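PDB 1VKC: putative acetyl transferase from Pyrococcus furiosus, which probably transfers an acyl group, most likely acetyl from acetyl-CoA, as members of the GNAT acetyltransferase family do. Local coordinates for residues 39-42 with 43-47. Residues are numbered along the deposited sequence; the frame is centred on the assembly and turned at random.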
ATOM      1  N   ILE A  39      -2.426 -12.516   6.502  1.00 36.61           N
ATOM      2  CA  ILE A  39      -2.534 -12.995   5.135  1.00 34.82           C
ATOM      3  C   ILE A  39      -1.381 -12.416   4.296  1.00 33.99           C
ATOM      4  O   ILE A  39      -0.865 -11.360   4.621  1.00 29.68           O
ATOM      5  CB  ILE A  39      -3.911 -12.638   4.539  1.00 37.24           C
ATOM      6  CG1 ILE A  39      -4.170 -11.125   4.566  1.00 38.27           C
ATOM      7  CG2 ILE A  39      -5.023 -13.368   5.320  1.00 39.43           C
ATOM      8  CD1 ILE A  39      -5.318 -10.677   3.679  1.00 39.03           C
ATOM      9  N   SER A  40      -0.986 -13.112   3.235  1.00 32.51           N
ATOM     10  CA  SER A  40       0.057 -12.599   2.326  1.00 29.72           C
ATOM     11  C   SER A  40      -0.488 -11.428   1.503  1.00 28.15           C
ATOM     12  O   SER A  40      -1.692 -11.300   1.299  1.00 26.88           O
ATOM     13  CB  SER A  40       0.535 -13.697   1.385  1.00 29.53           C
ATOM     14  OG  SER A  40      -0.443 -13.983   0.395  1.00 26.70           O
ATOM     15  N   TYR A  41       0.397 -10.570   1.024  1.00 28.42           N
ATOM     16  CA  TYR A  41      -0.052  -9.464   0.202  1.00 30.01           C
ATOM     17  C   TYR A  41      -0.686  -9.990  -1.095  1.00 29.56           C
ATOM     18  O   TYR A  41      -1.675  -9.447  -1.573  1.00 31.53           O
ATOM     19  CB  TYR A  41       1.076  -8.461  -0.087  1.00 31.99           C
ATOM     20  CG  TYR A  41       0.549  -7.251  -0.815  1.00 32.11           C
ATOM     21  CD1 TYR A  41      -0.206  -6.296  -0.145  1.00 30.97           C
ATOM     22  CD2 TYR A  41       0.763  -7.084  -2.179  1.00 32.55           C
ATOM     23  CE1 TYR A  41      -0.736  -5.204  -0.811  1.00 31.73           C
ATOM     24  CE2 TYR A  41       0.251  -5.990  -2.850  1.00 33.30           C
ATOM     25  CZ  TYR A  41      -0.500  -5.047  -2.147  1.00 32.13           C
ATOM     26  OH  TYR A  41      -1.012  -3.961  -2.787  1.00 34.89           O
ATOM     27  N   GLU A  42      -0.134 -11.065  -1.653  1.00 28.42           N
ATOM     28  CA  GLU A  42      -0.715 -11.682  -2.829  1.00 29.99           C
ATOM     29  C   GLU A  42      -2.146 -12.199  -2.574  1.00 29.24           C
ATOM     30  O   GLU A  42      -3.030 -12.032  -3.440  1.00 29.93           O
ATOM     31  CB  GLU A  42       0.154 -12.828  -3.343  1.00 32.98           C
ATOM     32  CG  GLU A  42      -0.357 -13.441  -4.647  1.00 37.10           C
ATOM     33  CD  GLU A  42      -0.482 -12.416  -5.764  1.00 42.26           C
ATOM     34  OE1 GLU A  42      -1.619 -12.226  -6.285  1.00 45.89           O
ATOM     35  OE2 GLU A  42       0.551 -11.782  -6.114  1.00 44.78           O
ATOM     36  N   GLU A  43      -2.352 -12.840  -1.420  1.00 30.20           N
ATOM     37  CA  GLU A  43      -3.703 -13.243  -0.959  1.00 32.37           C
ATOM     38  C   GLU A  43      -4.619 -12.013  -0.849  1.00 30.53           C
ATOM     39  O   GLU A  43      -5.734 -12.016  -1.373  1.00 31.03           O
ATOM     40  CB  GLU A  43      -3.633 -13.969   0.399  1.00 35.00           C
ATOM     41  CG  GLU A  43      -3.136 -15.410   0.320  1.00 39.38           C
ATOM     42  CD  GLU A  43      -2.666 -15.997   1.658  1.00 42.07           C
ATOM     43  OE1 GLU A  43      -2.431 -17.221   1.704  1.00 45.13           O
ATOM     44  OE2 GLU A  43      -2.527 -15.265   2.663  1.00 44.74           O
ATOM     45  N   TYR A  44      -4.132 -10.963  -0.179  1.00 29.32           N
ATOM     46  CA  TYR A  44      -4.914  -9.737  -0.008  1.00 27.94           C
ATOM     47  C   TYR A  44      -5.351  -9.184  -1.370  1.00 29.87           C
ATOM     48  O   TYR A  44      -6.523  -8.939  -1.609  1.00 25.73           O
ATOM     49  CB  TYR A  44      -4.131  -8.681   0.781  1.00 27.12           C
ATOM     50  CG  TYR A  44      -4.720  -7.299   0.640  1.00 27.40           C
ATOM     51  CD1 TYR A  44      -4.099  -6.322  -0.147  1.00 27.42           C
ATOM     52  CD2 TYR A  44      -5.943  -6.981   1.240  1.00 27.74           C
ATOM     53  CE1 TYR A  44      -4.660  -5.050  -0.292  1.00 26.94           C
ATOM     54  CE2 TYR A  44      -6.500  -5.730   1.104  1.00 26.69           C
ATOM     55  CZ  TYR A  44      -5.864  -4.768   0.339  1.00 28.06           C
ATOM     56  OH  TYR A  44      -6.442  -3.543   0.221  1.00 26.55           O
ATOM     57  N   GLU A  45      -4.390  -9.009  -2.269  1.00 30.14           N
ATOM     58  CA  GLU A  45      -4.660  -8.500  -3.613  1.00 31.31           C
ATOM     59  C   GLU A  45      -5.772  -9.264  -4.352  1.00 29.87           C
ATOM     60  O   GLU A  45      -6.658  -8.647  -4.960  1.00 30.50           O
ATOM     61  CB  GLU A  45      -3.370  -8.561  -4.420  1.00 34.57           C
ATOM     62  CG  GLU A  45      -3.236  -7.538  -5.511  1.00 37.84           C
ATOM     63  CD  GLU A  45      -1.840  -6.929  -5.545  1.00 40.61           C
ATOM     64  OE1 GLU A  45      -1.746  -5.697  -5.682  1.00 38.92           O
ATOM     65  OE2 GLU A  45      -0.839  -7.689  -5.405  1.00 41.37           O
ATOM     66  N   GLU A  46      -5.724 -10.594  -4.312  1.00 28.23           N
ATOM     67  CA  GLU A  46      -6.705 -11.434  -5.044  1.00 31.31           C
ATOM     68  C   GLU A  46      -8.108 -11.297  -4.449  1.00 30.25           C
ATOM     69  O   GLU A  46      -9.095 -11.203  -5.185  1.00 32.44           O
ATOM     70  CB  GLU A  46      -6.284 -12.911  -5.022  1.00 35.63           C
ATOM     71  CG  GLU A  46      -5.050 -13.204  -5.876  1.00 40.04           C
ATOM     72  CD  GLU A  46      -4.515 -14.620  -5.711  1.00 44.21           C
ATOM     73  OE1 GLU A  46      -5.188 -15.462  -5.055  1.00 47.77           O
ATOM     74  OE2 GLU A  46      -3.407 -14.890  -6.239  1.00 46.73           O
ATOM     75  N   ARG A  47      -8.174 -11.298  -3.121  1.00 31.28           N
ATOM     76  CA  ARG A  47      -9.443 -11.131  -2.377  1.00 29.35           C
ATOM     77  C   ARG A  47     -10.014  -9.723  -2.532  1.00 30.68           C
ATOM     78  O   ARG A  47     -11.237  -9.547  -2.678  1.00 28.08           O
ATOM     79  CB  ARG A  47      -9.215 -11.417  -0.910  1.00 33.39           C
ATOM     80  CG  ARG A  47      -8.904 -12.877  -0.613  1.00 34.38           C
ATOM     81  CD  ARG A  47      -8.581 -13.135   0.829  1.00 37.26           C
ATOM     82  NE  ARG A  47      -8.026 -14.469   1.008  1.00 38.81           N
ATOM     83  CZ  ARG A  47      -7.505 -14.952   2.128  1.00 40.66           C
ATOM     84  NH1 ARG A  47      -7.008 -16.185   2.131  1.00 41.69           N
ATOM     85  NH2 ARG A  47      -7.461 -14.231   3.240  1.00 42.32           N
TER
HETATM   86  O   HOH W   1       1.264  -9.662  -4.943  1.00 37.06           O
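S40 and E43 trade hydrogen bonds at the start of helix 41-57. S40 OG lies between its backbone N and carbonyl carbon (chi1 73°), where it accepts from E43 N at 2.9 Å. In return the extended E43 side chain reaches back, and its OE2, approached from above the carboxylate plane, accepts a hydrogen bond from S40 N at 2.7 Å. Backbone bonds follow at once, Y44 N to S40 O and E45 N to Y41 O.

I39 and Y41 both pack against Y44. I39 rests CD1 against Y44 CB, 3.7 Å away and near the plane of the Y44 ring. Y41, its ring swung anti to the backbone N (chi1 -174°), brings CE1 to 3.6 Å from Y44 CD1; the two rings are inclined at 42°. The Y41 ring also meets Y32 edge-to-face.

Two van der Waals contacts involve charged groups: I39 CG2 meets R47 NH2, and Y41 CE2 lies 3.3 Å from E45 OE2, which comes in obliquely. Cut back to an alanine, position Y41 would probably open a gap beside the Y44 ring and leave the E45 carboxylate and Y32 without that packing.

Among the acids, a water donates to both E42 OE2 and E45 OE2, bridging two probably negative groups. E42 OE1 and E46 OE2 stand 3.2 Å apart, a likely unfavourable pairing unless one is protonated. E45 OE1 is salt-bridged to R28 of the second subunit, and Y44 OH bonds to R28 O of its own chain.

The reciprocal S40-E43 pairing is a capping box, here starting a helix that packs on helix 20-31 and meets the second subunit in this GNAT-family protein.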